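Local coordinates for protein esterase (Uncultured bacterium, PDB 5EGN) that degrades N-acyl homoserine lactone quorum-sensing signals as a lactonase of the alpha/beta hydrolase fold, and probably hydrolyses carboxylic esters more generally, at residues 66-71 / 92-97; 102-107 / 193-198. The protein carries 2 engineered substitutions. All coordinates share one frame; numbering follows the deposited sequence.

Contact 1 of 2, residues 66-71 / 92-97; sequences YSIMEH and NSIGGM
Ile68 carries this contact, its side chain running obliquely across both Ile94 and Met97 of helix 94-105. Because CG1 stands anti to the carbonyl carbon (chi1 -55°), CG2 lies anti to the backbone N and rests on the Met97 backbone, 3.4 Å from Met97 O, while CD1 sits between Ile94, 3.8 Å from its CG1, and the Met97 side chain. Met97 CB lies beside both branches, 4.0 Å from Ile68 CG2. Beyond CG the Met97 chain is extended and turns from helix 68-81, although its SD still comes to 4.1 Å from Ile68 CD1. Ile94 is also extended, and its CD1 approaches the His71 ring obliquely, 4.4 Å from NE2. No hydrogen bond joins the segments; buried apolar packing makes the contact. The start of helix 68-81 is fixed by a capping box: Glu70 N donates to Ser67 OG (3.2 Å), and Ser67 N (3.0 Å) and Ser67 OG both donate to Glu70 OE1. The backbone at Ser93 (phi/psi 53°/-108°) makes a sharp turn between strand 87-92 and helix 94-105. With Gly91 and Gly95 this fits the GxSxG nucleophile elbow of alpha/beta hydrolases, in which Ser93 would probably be the nucleophile.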
ATOM      1  N   TYR A  66      19.969  10.070 -11.593  1.00 33.42           N
ATOM      2  CA  TYR A  66      18.515  10.080 -11.630  1.00 33.87           C
ATOM      3  C   TYR A  66      17.981  10.635 -12.942  1.00 34.14           C
ATOM      4  O   TYR A  66      17.095  11.490 -12.950  1.00 34.93           O
ATOM      5  CB  TYR A  66      17.961  10.878 -10.450  1.00 34.61           C
ATOM      6  CG  TYR A  66      18.264  10.242  -9.114  1.00 33.90           C
ATOM      7  CD1 TYR A  66      17.564   9.123  -8.685  1.00 32.33           C
ATOM      8  CD2 TYR A  66      19.255  10.752  -8.288  1.00 34.42           C
ATOM      9  CE1 TYR A  66      17.838   8.534  -7.470  1.00 31.81           C
ATOM     10  CE2 TYR A  66      19.535  10.169  -7.067  1.00 33.96           C
ATOM     11  CZ  TYR A  66      18.824   9.060  -6.665  1.00 32.02           C
ATOM     12  OH  TYR A  66      19.099   8.474  -5.451  1.00 32.06           O
ATOM     13  N   SER A  67      18.532  10.151 -14.050  1.00 33.96           N
ATOM     14  CA  SER A  67      17.965  10.434 -15.359  1.00 33.44           C
ATOM     15  C   SER A  67      16.830   9.452 -15.603  1.00 32.13           C
ATOM     16  O   SER A  67      16.815   8.361 -15.033  1.00 31.60           O
ATOM     17  CB  SER A  67      19.021  10.327 -16.460  1.00 33.64           C
ATOM     18  OG  SER A  67      19.462   8.991 -16.619  1.00 32.48           O
ATOM     19  N   ILE A  68      15.880   9.840 -16.446  1.00 30.93           N
ATOM     20  CA  ILE A  68      14.749   8.979 -16.762  1.00 30.98           C
ATOM     21  C   ILE A  68      15.230   7.713 -17.469  1.00 30.56           C
ATOM     22  O   ILE A  68      14.634   6.642 -17.330  1.00 30.27           O
ATOM     23  CB  ILE A  68      13.715   9.721 -17.632  1.00 30.61           C
ATOM     24  CG1 ILE A  68      13.286  11.015 -16.942  1.00 30.68           C
ATOM     25  CG2 ILE A  68      12.499   8.853 -17.890  1.00 29.59           C
ATOM     26  CD1 ILE A  68      12.656  10.799 -15.585  1.00 30.64           C
ATOM     27  N   MET A  69      16.328   7.840 -18.208  1.00 31.53           N
ATOM     28  CA  MET A  69      16.923   6.702 -18.898  1.00 31.75           C
ATOM     29  C   MET A  69      17.428   5.659 -17.901  1.00 31.29           C
ATOM     30  O   MET A  69      17.246   4.457 -18.097  1.00 30.80           O
ATOM     31  CB  MET A  69      18.069   7.159 -19.804  1.00 31.88           C
ATOM     32  CG  MET A  69      17.694   8.240 -20.806  1.00 32.92           C
ATOM     33  SD  MET A  69      17.826   9.906 -20.126  1.00 35.10           S
ATOM     34  CE  MET A  69      17.300  10.887 -21.527  1.00 35.90           C
ATOM     35  N   GLU A  70      18.059   6.130 -16.830  1.00 30.99           N
ATOM     36  CA  GLU A  70      18.573   5.242 -15.791  1.00 31.42           C
ATOM     37  C   GLU A  70      17.436   4.535 -15.045  1.00 30.68           C
ATOM     38  O   GLU A  70      17.537   3.345 -14.724  1.00 30.65           O
ATOM     39  CB  GLU A  70      19.460   6.026 -14.820  1.00 31.76           C
ATOM     40  CG  GLU A  70      20.853   6.311 -15.380  1.00 32.73           C
ATOM     41  CD  GLU A  70      21.596   7.382 -14.606  1.00 33.26           C
ATOM     42  OE1 GLU A  70      21.056   8.502 -14.476  1.00 34.13           O
ATOM     43  OE2 GLU A  70      22.723   7.109 -14.139  1.00 33.15           O
ATOM     44  N   HIS A  71      16.363   5.273 -14.772  1.00 30.72           N
ATOM     45  CA  HIS A  71      15.146   4.695 -14.207  1.00 30.01           C
ATOM     46  C   HIS A  71      14.614   3.582 -15.106  1.00 29.76           C
ATOM     47  O   HIS A  71      14.269   2.483 -14.641  1.00 29.31           O
ATOM     48  CB  HIS A  71      14.070   5.768 -14.022  1.00 29.60           C
ATOM     49  CG  HIS A  71      14.242   6.602 -12.792  1.00 29.35           C
ATOM     50  ND1 HIS A  71      14.192   6.072 -11.520  1.00 29.21           N
ATOM     51  CD2 HIS A  71      14.437   7.934 -12.635  1.00 30.45           C
ATOM     52  CE1 HIS A  71      14.359   7.039 -10.635  1.00 29.33           C
ATOM     53  NE2 HIS A  71      14.512   8.178 -11.287  1.00 30.29           N
ATOM     54  N   ASN A  92       2.722   6.890 -13.628  1.00 24.77           N
ATOM     55  CA  ASN A  92       2.144   8.065 -12.993  1.00 25.09           C
ATOM     56  C   ASN A  92       3.190   9.162 -12.819  1.00 25.99           C
ATOM     57  O   ASN A  92       4.229   8.937 -12.202  1.00 25.80           O
ATOM     58  CB  ASN A  92       1.537   7.686 -11.643  1.00 24.96           C
ATOM     59  CG  ASN A  92       0.677   8.786 -11.059  1.00 24.49           C
ATOM     60  OD1 ASN A  92       0.472   8.850  -9.850  1.00 23.38           O
ATOM     61  ND2 ASN A  92       0.166   9.659 -11.918  1.00 25.09           N
ATOM     62  N   SER A  93       2.906  10.343 -13.368  1.00 26.44           N
ATOM     63  CA  SER A  93       3.855  11.458 -13.378  1.00 26.79           C
ATOM     64  C   SER A  93       5.195  11.043 -13.968  1.00 27.80           C
ATOM     65  O   SER A  93       5.320  10.831 -15.174  1.00 27.43           O
ATOM     66  CB  SER A  93       4.060  12.013 -11.964  1.00 30.68           C
ATOM     67  OG  SER A  93       5.129  12.941 -11.926  1.00 30.58           O
ATOM     68  N   ILE A  94       6.194  10.920 -13.098  1.00 28.21           N
ATOM     69  CA  ILE A  94       7.530  10.533 -13.516  1.00 27.72           C
ATOM     70  C   ILE A  94       7.530   9.093 -14.021  1.00 29.06           C
ATOM     71  O   ILE A  94       8.374   8.712 -14.828  1.00 42.94           O
ATOM     72  CB  ILE A  94       8.553  10.694 -12.368  1.00 28.71           C
ATOM     73  CG1 ILE A  94       9.984  10.607 -12.906  1.00 29.67           C
ATOM     74  CG2 ILE A  94       8.316   9.664 -11.275  1.00 27.52           C
ATOM     75  CD1 ILE A  94      11.041  10.776 -11.843  1.00 30.31           C
ATOM     76  N   GLY A  95       6.569   8.301 -13.557  1.00 27.82           N
ATOM     77  CA  GLY A  95       6.418   6.937 -14.027  1.00 27.21           C
ATOM     78  C   GLY A  95       6.046   6.923 -15.497  1.00 27.37           C
ATOM     79  O   GLY A  95       6.481   6.052 -16.253  1.00 28.19           O
ATOM     80  N   GLY A  96       5.234   7.896 -15.898  1.00 27.99           N
ATOM     81  CA  GLY A  96       4.871   8.064 -17.292  1.00 27.94           C
ATOM     82  C   GLY A  96       6.087   8.421 -18.124  1.00 28.78           C
ATOM     83  O   GLY A  96       6.257   7.924 -19.240  1.00 34.78           O
ATOM     84  N   MET A  97       6.935   9.284 -17.571  1.00 28.14           N
ATOM     85  CA  MET A  97       8.204   9.633 -18.200  1.00 28.68           C
ATOM     86  C   MET A  97       9.050   8.389 -18.428  1.00 29.32           C
ATOM     87  O   MET A  97       9.586   8.176 -19.516  1.00 29.88           O
ATOM     88  CB  MET A  97       8.982  10.631 -17.341  1.00 28.71           C
ATOM     89  CG  MET A  97       8.242  11.911 -17.026  1.00 27.42           C
ATOM     90  SD  MET A  97       9.283  13.073 -16.125  1.00 20.43           S
ATOM     91  CE  MET A  97       8.113  14.388 -15.815  1.00 28.60           C
TER

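Contact 2 of 2, residues 102-107 / 193-198; sequences LNLDHP and WNIKDR
Leu104 and Ile195 meet tip to tip, and this is the close part of the contact: Leu104 CD2 lies 3.9 Å from Ile195 CG2 and 4.1 Å from Ile195 CD1. Both Ile195 branches can reach the same methyl because CG1 sits between the backbone N and the carbonyl carbon (chi1 59°), with CG2 beside the N. Ile195 CG2 also lies over one face of the Trp193 ring and over one face of the Arg198 guanidinium, 3.4 and 3.3 Å above the respective planes and offset toward their rims. Toward Arg198 the packing is looser. Leu104 CD1 is 4.1 Å from Arg198 O, and Leu104 CD2 is 4.3 Å from Arg198 CB, on a residue exposed to solvent. No hydrogen bond crosses the contact; the hydrogen bonds lie within 193-198. There Asn194 O accepts from Arg198 NH2 (2.8 Å) at the guanidinium edge, and Asn194 OD1 takes the N-H of Lys196 in an Asx turn. Ser201 and Ile202 also touch Leu104, and Lys196 forms a salt bridge with Glu124. The contact thus sets the C-terminal end of helix 94-105 against the loop between helix 177-185 and strand 206-211, while Asn103 and Leu102 of the same helix touch strand 110-116.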
ATOM      1  N   LEU A 102      11.133   4.288 -21.945  1.00 30.67           N
ATOM      2  CA  LEU A 102      11.215   2.852 -22.174  1.00 30.40           C
ATOM      3  C   LEU A 102      10.726   2.502 -23.576  1.00 31.19           C
ATOM      4  O   LEU A 102      11.259   1.595 -24.213  1.00 31.12           O
ATOM      5  CB  LEU A 102      10.406   2.099 -21.115  1.00 30.92           C
ATOM      6  CG  LEU A 102      10.657   0.598 -20.945  1.00 31.27           C
ATOM      7  CD1 LEU A 102      10.403   0.193 -19.505  1.00 29.91           C
ATOM      8  CD2 LEU A 102       9.780  -0.217 -21.879  1.00 33.13           C
ATOM      9  N   ASN A 103       9.711   3.217 -24.052  1.00 31.14           N
ATOM     10  CA  ASN A 103       9.238   3.046 -25.422  1.00 31.46           C
ATOM     11  C   ASN A 103      10.285   3.510 -26.427  1.00 31.73           C
ATOM     12  O   ASN A 103      10.390   2.969 -27.529  1.00 30.76           O
ATOM     13  CB  ASN A 103       7.931   3.807 -25.647  1.00 31.39           C
ATOM     14  CG  ASN A 103       6.710   2.980 -25.309  1.00 30.88           C
ATOM     15  OD1 ASN A 103       6.001   2.507 -26.198  1.00 30.92           O
ATOM     16  ND2 ASN A 103       6.458   2.794 -24.018  1.00 30.54           N
ATOM     17  N   LEU A 104      11.058   4.517 -26.034  1.00 31.69           N
ATOM     18  CA  LEU A 104      12.115   5.047 -26.890  1.00 32.05           C
ATOM     19  C   LEU A 104      13.305   4.095 -27.009  1.00 32.50           C
ATOM     20  O   LEU A 104      13.769   3.811 -28.114  1.00 31.95           O
ATOM     21  CB  LEU A 104      12.587   6.406 -26.364  1.00 31.90           C
ATOM     22  CG  LEU A 104      12.033   7.634 -27.087  1.00 32.40           C
ATOM     23  CD1 LEU A 104      10.543   7.492 -27.309  1.00 36.49           C
ATOM     24  CD2 LEU A 104      12.336   8.909 -26.313  1.00 32.82           C
ATOM     25  N   ASP A 105      13.793   3.602 -25.875  1.00 32.40           N
ATOM     26  CA  ASP A 105      15.007   2.790 -25.856  1.00 32.45           C
ATOM     27  C   ASP A 105      14.743   1.289 -25.960  1.00 32.22           C
ATOM     28  O   ASP A 105      15.587   0.542 -26.454  1.00 33.11           O
ATOM     29  CB  ASP A 105      15.810   3.072 -24.584  1.00 32.81           C
ATOM     30  CG  ASP A 105      16.280   4.508 -24.499  1.00 32.88           C
ATOM     31  OD1 ASP A 105      16.409   5.156 -25.559  1.00 33.19           O
ATOM     32  OD2 ASP A 105      16.524   4.990 -23.373  1.00 32.89           O
ATOM     33  N   HIS A 106      13.582   0.845 -25.490  1.00 32.39           N
ATOM     34  CA  HIS A 106      13.248  -0.576 -25.542  1.00 32.34           C
ATOM     35  C   HIS A 106      11.833  -0.823 -26.058  1.00 32.36           C
ATOM     36  O   HIS A 106      10.978  -1.304 -25.314  1.00 32.78           O
ATOM     37  CB  HIS A 106      13.408  -1.212 -24.158  1.00 32.64           C
ATOM     38  CG  HIS A 106      14.746  -0.973 -23.533  1.00 31.59           C
ATOM     39  ND1 HIS A 106      15.074   0.209 -22.905  1.00 31.55           N
ATOM     40  CD2 HIS A 106      15.842  -1.764 -23.441  1.00 31.19           C
ATOM     41  CE1 HIS A 106      16.312   0.137 -22.452  1.00 30.73           C
ATOM     42  NE2 HIS A 106      16.801  -1.049 -22.765  1.00 30.37           N
ATOM     43  N   PRO A 107      11.583  -0.511 -27.339  1.00 32.62           N
ATOM     44  CA  PRO A 107      10.246  -0.719 -27.906  1.00 32.36           C
ATOM     45  C   PRO A 107       9.901  -2.201 -28.016  1.00 33.59           C
ATOM     46  O   PRO A 107       8.734  -2.563 -28.159  1.00 34.32           O
ATOM     47  CB  PRO A 107      10.351  -0.077 -29.291  1.00 31.83           C
ATOM     48  CG  PRO A 107      11.792  -0.201 -29.643  1.00 31.38           C
ATOM     49  CD  PRO A 107      12.538  -0.023 -28.350  1.00 32.31           C
ATOM     50  N   TRP A 193      13.916  16.505 -18.221  1.00 35.07           N
ATOM     51  CA  TRP A 193      13.657  15.508 -19.258  1.00 34.00           C
ATOM     52  C   TRP A 193      12.658  16.023 -20.288  1.00 33.14           C
ATOM     53  O   TRP A 193      11.542  16.408 -19.944  1.00 33.31           O
ATOM     54  CB  TRP A 193      13.144  14.215 -18.626  1.00 32.90           C
ATOM     55  CG  TRP A 193      12.865  13.110 -19.592  1.00 31.34           C
ATOM     56  CD1 TRP A 193      13.781  12.299 -20.197  1.00 31.74           C
ATOM     57  CD2 TRP A 193      11.580  12.671 -20.044  1.00 30.56           C
ATOM     58  NE1 TRP A 193      13.144  11.390 -21.007  1.00 30.77           N
ATOM     59  CE2 TRP A 193      11.793  11.598 -20.929  1.00 30.50           C
ATOM     60  CE3 TRP A 193      10.270  13.087 -19.789  1.00 29.92           C
ATOM     61  CZ2 TRP A 193      10.744  10.934 -21.561  1.00 29.87           C
ATOM     62  CZ3 TRP A 193       9.231  12.428 -20.418  1.00 29.06           C
ATOM     63  CH2 TRP A 193       9.473  11.363 -21.292  1.00 29.33           C
ATOM     64  N   ASN A 194      13.065  16.026 -21.553  1.00 33.65           N
ATOM     65  CA  ASN A 194      12.257  16.615 -22.613  1.00 33.68           C
ATOM     66  C   ASN A 194      12.372  15.838 -23.923  1.00 34.33           C
ATOM     67  O   ASN A 194      13.441  15.780 -24.528  1.00 36.56           O
ATOM     68  CB  ASN A 194      12.668  18.075 -22.822  1.00 34.65           C
ATOM     69  CG  ASN A 194      11.678  18.852 -23.666  1.00 35.01           C
ATOM     70  OD1 ASN A 194      11.061  18.312 -24.583  1.00 33.97           O
ATOM     71  ND2 ASN A 194      11.524  20.134 -23.359  1.00 37.39           N
ATOM     72  N   ILE A 195      11.262  15.248 -24.357  1.00 33.52           N
ATOM     73  CA  ILE A 195      11.237  14.486 -25.601  1.00 34.32           C
ATOM     74  C   ILE A 195      10.107  14.941 -26.521  1.00 34.19           C
ATOM     75  O   ILE A 195       9.506  14.130 -27.228  1.00 34.61           O
ATOM     76  CB  ILE A 195      11.089  12.971 -25.344  1.00 34.07           C
ATOM     77  CG1 ILE A 195       9.796  12.672 -24.579  1.00 31.66           C
ATOM     78  CG2 ILE A 195      12.290  12.439 -24.582  1.00 33.71           C
ATOM     79  CD1 ILE A 195       9.288  11.259 -24.778  1.00 29.81           C
ATOM     80  N   LYS A 196       9.828  16.241 -26.513  1.00 34.79           N
ATOM     81  CA  LYS A 196       8.773  16.818 -27.348  1.00 35.95           C
ATOM     82  C   LYS A 196       8.920  16.444 -28.820  1.00 36.83           C
ATOM     83  O   LYS A 196       7.933  16.155 -29.495  1.00 41.09           O
ATOM     84  CB  LYS A 196       8.758  18.344 -27.213  1.00 36.38           C
ATOM     85  CG  LYS A 196       8.259  18.864 -25.872  1.00 36.76           C
ATOM     86  CD  LYS A 196       8.386  20.380 -25.796  1.00 40.01           C
ATOM     87  CE  LYS A 196       7.741  20.939 -24.534  1.00 41.42           C
ATOM     88  NZ  LYS A 196       8.714  21.154 -23.429  1.00 50.30           N
ATOM     89  N   ASP A 197      10.152  16.442 -29.310  1.00 37.80           N
ATOM     90  CA  ASP A 197      10.419  16.185 -30.720  1.00 38.57           C
ATOM     91  C   ASP A 197      10.406  14.695 -31.050  1.00 38.33           C
ATOM     92  O   ASP A 197      10.315  14.309 -32.214  1.00 39.05           O
ATOM     93  CB  ASP A 197      11.765  16.792 -31.113  1.00 39.64           C
ATOM     94  CG  ASP A 197      12.851  16.487 -30.104  1.00 39.85           C
ATOM     95  OD1 ASP A 197      12.547  16.438 -28.893  1.00 41.82           O
ATOM     96  OD2 ASP A 197      14.013  16.295 -30.520  1.00 39.68           O
ATOM     97  N   ARG A 198      10.492  13.865 -30.017  1.00 36.86           N
ATOM     98  CA  ARG A 198      10.636  12.427 -30.206  1.00 36.98           C
ATOM     99  C   ARG A 198       9.363  11.660 -29.860  1.00 35.73           C
ATOM    100  O   ARG A 198       9.335  10.431 -29.928  1.00 35.21           O
ATOM    101  CB  ARG A 198      11.811  11.910 -29.370  1.00 38.17           C
ATOM    102  CG  ARG A 198      13.166  12.452 -29.816  1.00 42.49           C
ATOM    103  CD  ARG A 198      14.270  12.141 -28.814  1.00 41.60           C
ATOM    104  NE  ARG A 198      14.314  13.098 -27.711  1.00 43.70           N
ATOM    105  CZ  ARG A 198      15.194  13.045 -26.716  1.00 49.49           C
ATOM    106  NH1 ARG A 198      16.101  12.077 -26.681  1.00 44.32           N
ATOM    107  NH2 ARG A 198      15.167  13.956 -25.752  1.00 41.75           N
TER

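In the fold
Helix 94-105 is common to both contacts: contact 1 uses its first turn and contact 2 its last, with centres 11 Å apart. Contact 1 lies about 7 Å from the chain centre and contact 2 about 15 Å, so contact 1 is the more central and contact 2 the more peripheral. They come in series along the chain, 66-71/92-97 closing before 102-107/193-198 opens. Trp193 bridges them, its ring packing on Ile68 (Ile68 CG1 to Trp193 CG 3.4 Å) and on Met97 (Met97 CG to Trp193 CZ3 3.6 Å). Helix 68-81 and the 193-198 loop therefore both pack along the helix that follows the probable nucleophile elbow, within one alpha/beta hydrolase fold.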